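Cellulase (Xanthomonas axonopodis pv. citri, PDB 4W7W) probably hydrolyses beta-1,4-glucosidic bonds of cellulose and related glucans as a family 5 glycoside hydrolase, and is captured here with cello-oligosaccharide in its cleft. Local coordinates at residues K99-A113 with D144-N156. Sequence-based numbering, arbitrary orientation.
Sequences KANKQYLILDLHNYA and DKAVIFGLMNEPN. With BGC (beta-D-glucopyranose), chain C.
Leu109 O accepts a hydrogen bond from Asn153 N at 2.9 Å and a weak one from Asn111 N, while Met152 CA brings a C-H to it. This grip carries the pairing of the two segments past the last strand residues and places Asn153 against one face of the His110 ring. With CG anti to the backbone N (chi1 -176°), the Asn153 amide lies flat against the imidazole, their planes 10° apart, and Asn153 ND2 is 3.3 Å from His110 CE1. The same nitrogen sits over one face of the Tyr112 ring, which stands nearly upright to the amide (84°); ND2 lies 3.3 Å from Tyr112 CE1, nearer the ring's rim than its centre. Arg67 holds Asn153 OD1, and the imidazole rotation is fixed from its edge by Asp108, whose OD2 accepts a hydrogen bond from His110 ND1 through its syn lone pair at 2.6 Å.

Strands 104-109 and 147-150 are parallel neighbours in the (beta/alpha)8 barrel, and the Asn-Glu-Pro sequence that follows the second is a hallmark of family 5. Glu154 OE1 accepts a hydrogen bond from the glucose O4 at 2.6 Å, and OE2 is hydrogen-bonded to His224.

Toward the N-terminal ends of the strands, Leu107 CD1 packs on Val147 CG1 at 3.6 Å along one face of the sheet, whereas Ile106 CG1 meets Ile148 CB on the other, inside the barrel, near Phe263. Beyond the strands, the Met152 chain folds back, so that SD accepts a weak hydrogen bond from Ala113 N at 3.3 Å and CE packs against Leu109 CD2.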
loop_
_atom_site.group_PDB
_atom_site.type_symbol
_atom_site.label_atom_id
_atom_site.label_comp_id
_atom_site.label_asym_id
_atom_site.label_seq_id
_atom_site.Cartn_x
_atom_site.Cartn_y
_atom_site.Cartn_z
ATOM N N LYS A 99 5.365 1.964 16.779
ATOM C CA LYS A 99 6.301 2.887 17.391
ATOM C C LYS A 99 7.238 2.208 18.377
ATOM O O LYS A 99 8.437 2.486 18.413
ATOM C CB LYS A 99 5.556 4.036 18.070
ATOM C CG LYS A 99 4.951 5.034 17.098
ATOM C CD LYS A 99 3.936 5.959 17.764
ATOM C CE LYS A 99 4.494 6.722 18.953
ATOM N NZ LYS A 99 3.504 7.723 19.430
ATOM N N ALA A 100 6.700 1.287 19.164
ATOM C CA ALA A 100 7.513 0.598 20.150
ATOM C C ALA A 100 8.592 -0.249 19.501
ATOM O O ALA A 100 9.629 -0.479 20.099
ATOM C CB ALA A 100 6.642 -0.263 21.038
ATOM N N ASN A 101 8.332 -0.689 18.266
ATOM C CA ASN A 101 9.269 -1.481 17.494
ATOM C C ASN A 101 10.029 -0.674 16.442
ATOM O O ASN A 101 10.671 -1.238 15.553
ATOM C CB ASN A 101 8.524 -2.655 16.860
ATOM C CG ASN A 101 8.130 -3.675 17.906
ATOM O OD1 ASN A 101 8.943 -4.519 18.288
ATOM N ND2 ASN A 101 6.912 -3.572 18.424
ATOM N N LYS A 102 9.997 0.646 16.584
ATOM C CA LYS A 102 10.738 1.556 15.715
ATOM C C LYS A 102 10.365 1.375 14.242
ATOM O O LYS A 102 11.195 1.454 13.335
ATOM C CB LYS A 102 12.240 1.464 15.956
ATOM C CG LYS A 102 12.634 1.689 17.415
ATOM C CD LYS A 102 14.139 1.674 17.605
ATOM C CE LYS A 102 14.520 1.685 19.076
ATOM N NZ LYS A 102 15.979 1.907 19.275
ATOM N N GLN A 103 9.076 1.170 14.012
ATOM C CA GLN A 103 8.534 1.021 12.661
ATOM C C GLN A 103 7.653 2.195 12.270
ATOM O O GLN A 103 7.002 2.829 13.104
ATOM C CB GLN A 103 7.691 -0.261 12.573
ATOM C CG GLN A 103 8.519 -1.514 12.686
ATOM C CD GLN A 103 7.721 -2.759 13.018
ATOM O OE1 GLN A 103 6.767 -2.712 13.783
ATOM N NE2 GLN A 103 8.148 -3.893 12.485
ATOM N N TYR A 104 7.613 2.423 10.968
ATOM C CA TYR A 104 6.633 3.291 10.339
ATOM C C TYR A 104 5.364 2.503 10.053
ATOM O O TYR A 104 5.423 1.295 9.813
ATOM C CB TYR A 104 7.188 3.827 9.019
ATOM C CG TYR A 104 8.404 4.699 9.195
ATOM C CD1 TYR A 104 8.278 6.070 9.431
ATOM C CD2 TYR A 104 9.682 4.160 9.153
ATOM C CE1 TYR A 104 9.389 6.878 9.603
ATOM C CE2 TYR A 104 10.801 4.962 9.316
ATOM C CZ TYR A 104 10.648 6.321 9.538
ATOM O OH TYR A 104 11.739 7.144 9.700
ATOM N N LEU A 105 4.223 3.193 10.072
ATOM C CA LEU A 105 2.934 2.583 9.818
ATOM C C LEU A 105 2.278 3.302 8.665
ATOM O O LEU A 105 1.972 4.491 8.755
ATOM C CB LEU A 105 2.070 2.667 11.069
ATOM C CG LEU A 105 0.744 1.906 10.980
ATOM C CD1 LEU A 105 0.963 0.399 10.955
ATOM C CD2 LEU A 105 -0.185 2.288 12.129
ATOM N N ILE A 106 2.075 2.576 7.566
ATOM C CA ILE A 106 1.303 3.090 6.434
ATOM C C ILE A 106 -0.167 2.775 6.665
ATOM O O ILE A 106 -0.556 1.607 6.742
ATOM C CB ILE A 106 1.748 2.504 5.088
ATOM C CG1 ILE A 106 3.223 2.794 4.806
ATOM C CG2 ILE A 106 0.855 3.020 3.973
ATOM C CD1 ILE A 106 3.809 1.916 3.725
ATOM N N LEU A 107 -0.974 3.826 6.758
ATOM C CA LEU A 107 -2.423 3.675 6.835
ATOM C C LEU A 107 -2.927 3.481 5.418
ATOM O O LEU A 107 -2.937 4.437 4.628
ATOM C CB LEU A 107 -3.039 4.923 7.461
ATOM C CG LEU A 107 -2.564 5.228 8.876
ATOM C CD1 LEU A 107 -3.300 6.449 9.416
ATOM C CD2 LEU A 107 -2.717 4.030 9.806
ATOM N N ASP A 108 -3.291 2.244 5.078
ATOM C CA ASP A 108 -3.747 1.900 3.723
ATOM C C ASP A 108 -5.259 1.819 3.702
ATOM O O ASP A 108 -5.843 0.868 4.200
ATOM C CB ASP A 108 -3.131 0.558 3.297
ATOM C CG ASP A 108 -3.889 -0.154 2.204
ATOM O OD1 ASP A 108 -4.584 0.491 1.393
ATOM O OD2 ASP A 108 -3.764 -1.413 2.213
ATOM N N LEU A 109 -5.878 2.862 3.145
ATOM C CA LEU A 109 -7.328 2.871 2.928
ATOM C C LEU A 109 -7.605 1.892 1.778
ATOM O O LEU A 109 -7.397 2.217 0.604
ATOM C CB LEU A 109 -7.815 4.273 2.590
ATOM C CG LEU A 109 -9.337 4.443 2.670
ATOM C CD1 LEU A 109 -9.809 4.456 4.113
ATOM C CD2 LEU A 109 -9.740 5.732 1.977
ATOM N N HIS A 110 -7.993 0.668 2.123
ATOM C CA HIS A 110 -7.851 -0.450 1.202
ATOM C C HIS A 110 -9.121 -0.648 0.385
ATOM O O HIS A 110 -9.822 -1.645 0.537
ATOM C CB HIS A 110 -7.461 -1.702 1.973
ATOM C CG HIS A 110 -6.823 -2.766 1.132
ATOM N ND1 HIS A 110 -5.463 -2.816 0.913
ATOM C CD2 HIS A 110 -7.349 -3.831 0.486
ATOM C CE1 HIS A 110 -5.182 -3.877 0.178
ATOM N NE2 HIS A 110 -6.307 -4.512 -0.092
ATOM N N ASN A 111 -9.408 0.330 -0.486
ATOM C CA ASN A 111 -10.766 0.480 -1.000
ATOM C C ASN A 111 -10.973 0.483 -2.502
ATOM O O ASN A 111 -12.117 0.545 -2.931
ATOM C CB ASN A 111 -11.451 1.699 -0.354
ATOM C CG ASN A 111 -12.156 1.316 0.899
ATOM O OD1 ASN A 111 -11.515 1.081 1.932
ATOM N ND2 ASN A 111 -13.462 1.124 0.801
ATOM N N TYR A 112 -9.925 0.423 -3.329
ATOM C CA TYR A 112 -10.119 0.247 -4.771
ATOM C C TYR A 112 -10.952 1.369 -5.399
ATOM O O TYR A 112 -11.631 1.164 -6.405
ATOM C CB TYR A 112 -10.730 -1.122 -5.095
ATOM C CG TYR A 112 -9.977 -2.294 -4.501
ATOM C CD1 TYR A 112 -8.925 -2.866 -5.170
ATOM C CD2 TYR A 112 -10.308 -2.816 -3.246
ATOM C CE1 TYR A 112 -8.225 -3.937 -4.642
ATOM C CE2 TYR A 112 -9.612 -3.880 -2.697
ATOM C CZ TYR A 112 -8.573 -4.441 -3.403
ATOM O OH TYR A 112 -7.887 -5.509 -2.864
ATOM N N ALA A 113 -10.862 2.558 -4.813
ATOM C CA ALA A 113 -11.636 3.723 -5.227
ATOM C C ALA A 113 -13.144 3.494 -5.165
ATOM O O ALA A 113 -13.906 4.062 -5.951
ATOM C CB ALA A 113 -11.189 4.222 -6.601
ATOM N N ASP A 144 2.067 12.518 14.421
ATOM C CA ASP A 144 2.707 11.207 14.508
ATOM C C ASP A 144 3.707 11.007 13.315
ATOM O O ASP A 144 3.300 10.650 12.217
ATOM C CB ASP A 144 1.621 10.111 14.570
ATOM C CG ASP A 144 0.685 10.222 15.820
ATOM O OD1 ASP A 144 1.164 10.277 16.970
ATOM O OD2 ASP A 144 -0.560 10.216 15.664
ATOM N N LYS A 145 5.011 11.204 13.560
ATOM C CA LYS A 145 6.063 11.053 12.534
ATOM C C LYS A 145 6.183 9.631 11.952
ATOM O O LYS A 145 6.714 9.408 10.862
ATOM C CB LYS A 145 7.425 11.515 13.074
ATOM C CG LYS A 145 7.588 13.026 13.104
ATOM C CD LYS A 145 8.999 13.440 13.497
ATOM C CE LYS A 145 9.423 14.718 12.786
ATOM N NZ LYS A 145 9.839 14.451 11.379
ATOM N N ALA A 146 5.705 8.668 12.702
ATOM C CA ALA A 146 5.707 7.298 12.241
ATOM C C ALA A 146 4.629 7.008 11.195
ATOM O O ALA A 146 4.699 5.957 10.552
ATOM C CB ALA A 146 5.536 6.349 13.419
ATOM N N VAL A 147 3.637 7.885 11.057
ATOM C CA VAL A 147 2.482 7.570 10.222
ATOM C C VAL A 147 2.656 8.086 8.802
ATOM O O VAL A 147 3.026 9.251 8.595
ATOM C CB VAL A 147 1.200 8.125 10.857
ATOM C CG1 VAL A 147 0.009 7.851 9.954
ATOM C CG2 VAL A 147 0.977 7.525 12.232
ATOM N N ILE A 148 2.373 7.201 7.847
ATOM C CA ILE A 148 2.401 7.490 6.418
ATOM C C ILE A 148 0.974 7.305 5.899
ATOM O O ILE A 148 0.279 6.358 6.305
ATOM C CB ILE A 148 3.388 6.528 5.711
ATOM C CG1 ILE A 148 4.817 6.765 6.212
ATOM C CG2 ILE A 148 3.303 6.667 4.212
ATOM C CD1 ILE A 148 5.792 5.676 5.836
ATOM N N PHE A 149 0.527 8.212 5.021
ATOM C CA PHE A 149 -0.862 8.180 4.543
ATOM C C PHE A 149 -0.929 7.497 3.168
ATOM O O PHE A 149 -0.510 8.067 2.167
ATOM C CB PHE A 149 -1.430 9.589 4.455
ATOM C CG PHE A 149 -1.426 10.345 5.760
ATOM C CD1 PHE A 149 -1.612 9.736 6.987
ATOM C CD2 PHE A 149 -1.294 11.714 5.744
ATOM C CE1 PHE A 149 -1.646 10.486 8.154
ATOM C CE2 PHE A 149 -1.327 12.468 6.917
ATOM C CZ PHE A 149 -1.525 11.848 8.120
ATOM N N GLY A 150 -1.463 6.278 3.137
ATOM C CA GLY A 150 -1.665 5.540 1.883
ATOM C C GLY A 150 -3.048 5.819 1.336
ATOM O O GLY A 150 -4.028 5.154 1.691
ATOM N N LEU A 151 -3.137 6.822 0.473
ATOM C CA LEU A 151 -4.434 7.384 0.082
ATOM C C LEU A 151 -5.492 6.390 -0.362
ATOM O O LEU A 151 -6.660 6.550 -0.027
ATOM C CB LEU A 151 -4.258 8.413 -1.026
ATOM C CG LEU A 151 -3.374 9.612 -0.697
ATOM C CD1 LEU A 151 -3.488 10.627 -1.821
ATOM C CD2 LEU A 151 -3.727 10.207 0.668
ATOM N N MET A 152 -5.114 5.408 -1.184
ATOM C CA MET A 152 -6.122 4.498 -1.701
ATOM C C MET A 152 -5.479 3.272 -2.295
ATOM O O MET A 152 -4.643 3.381 -3.194
ATOM C CB MET A 152 -6.938 5.169 -2.811
ATOM C CG MET A 152 -8.051 4.310 -3.375
ATOM S SD MET A 152 -9.289 3.786 -2.173
ATOM C CE MET A 152 -10.039 5.367 -1.784
ATOM N N ASN A 153 -5.899 2.097 -1.862
ATOM C CA ASN A 153 -5.399 0.879 -2.473
ATOM C C ASN A 153 -5.984 0.703 -3.870
ATOM O O ASN A 153 -7.204 0.610 -4.017
ATOM C CB ASN A 153 -5.747 -0.336 -1.653
ATOM C CG ASN A 153 -5.136 -1.577 -2.242
ATOM O OD1 ASN A 153 -3.911 -1.680 -2.293
ATOM N ND2 ASN A 153 -5.949 -2.500 -2.708
ATOM N N GLU A 154 -5.112 0.596 -4.874
ATOM C CA GLU A 154 -5.496 0.148 -6.232
ATOM C C GLU A 154 -6.781 0.772 -6.793
ATOM O O GLU A 154 -7.739 0.067 -7.131
ATOM C CB GLU A 154 -5.562 -1.379 -6.296
ATOM C CG GLU A 154 -4.210 -1.990 -5.992
ATOM C CD GLU A 154 -4.149 -3.482 -6.228
ATOM O OE1 GLU A 154 -5.165 -4.063 -6.640
ATOM O OE2 GLU A 154 -3.052 -4.064 -5.989
ATOM N N PRO A 155 -6.804 2.100 -6.948
ATOM C CA PRO A 155 -7.879 2.673 -7.755
ATOM C C PRO A 155 -7.946 1.981 -9.118
ATOM O O PRO A 155 -6.923 1.619 -9.687
ATOM C CB PRO A 155 -7.453 4.136 -7.939
ATOM C CG PRO A 155 -6.436 4.404 -6.870
ATOM C CD PRO A 155 -5.742 3.078 -6.673
ATOM N N ASN A 156 -9.158 1.799 -9.622
ATOM C CA ASN A 156 -9.384 1.249 -10.954
ATOM C C ASN A 156 -10.808 1.653 -11.324
ATOM O O ASN A 156 -11.559 2.122 -10.470
ATOM C CB ASN A 156 -9.216 -0.272 -10.942
ATOM C CG ASN A 156 -10.221 -0.967 -10.069
ATOM O OD1 ASN A 156 -10.054 -1.069 -8.826
ATOM N ND2 ASN A 156 -11.276 -1.417 -10.663
HETATM C C2 BGC C . -7.007 -7.829 -9.383
HETATM C C3 BGC C . -6.898 -7.276 -7.969
HETATM C C4 BGC C . -5.446 -7.242 -7.503
HETATM C C5 BGC C . -4.584 -6.536 -8.542
HETATM C C6 BGC C . -3.107 -6.635 -8.211
HETATM C C1 BGC C . -6.085 -7.044 -10.295
HETATM O O2 BGC C . -8.345 -7.724 -9.882
HETATM O O3 BGC C . -7.662 -8.094 -7.083
HETATM O O4 BGC C . -5.342 -6.628 -6.217
HETATM O O5 BGC C . -4.744 -7.146 -9.822
HETATM O O6 BGC C . -2.314 -6.021 -9.233
HETATM O O HOH W 1 3.613 9.665 17.684
HETATM O O HOH W 2 -3.502 2.676 0.230
#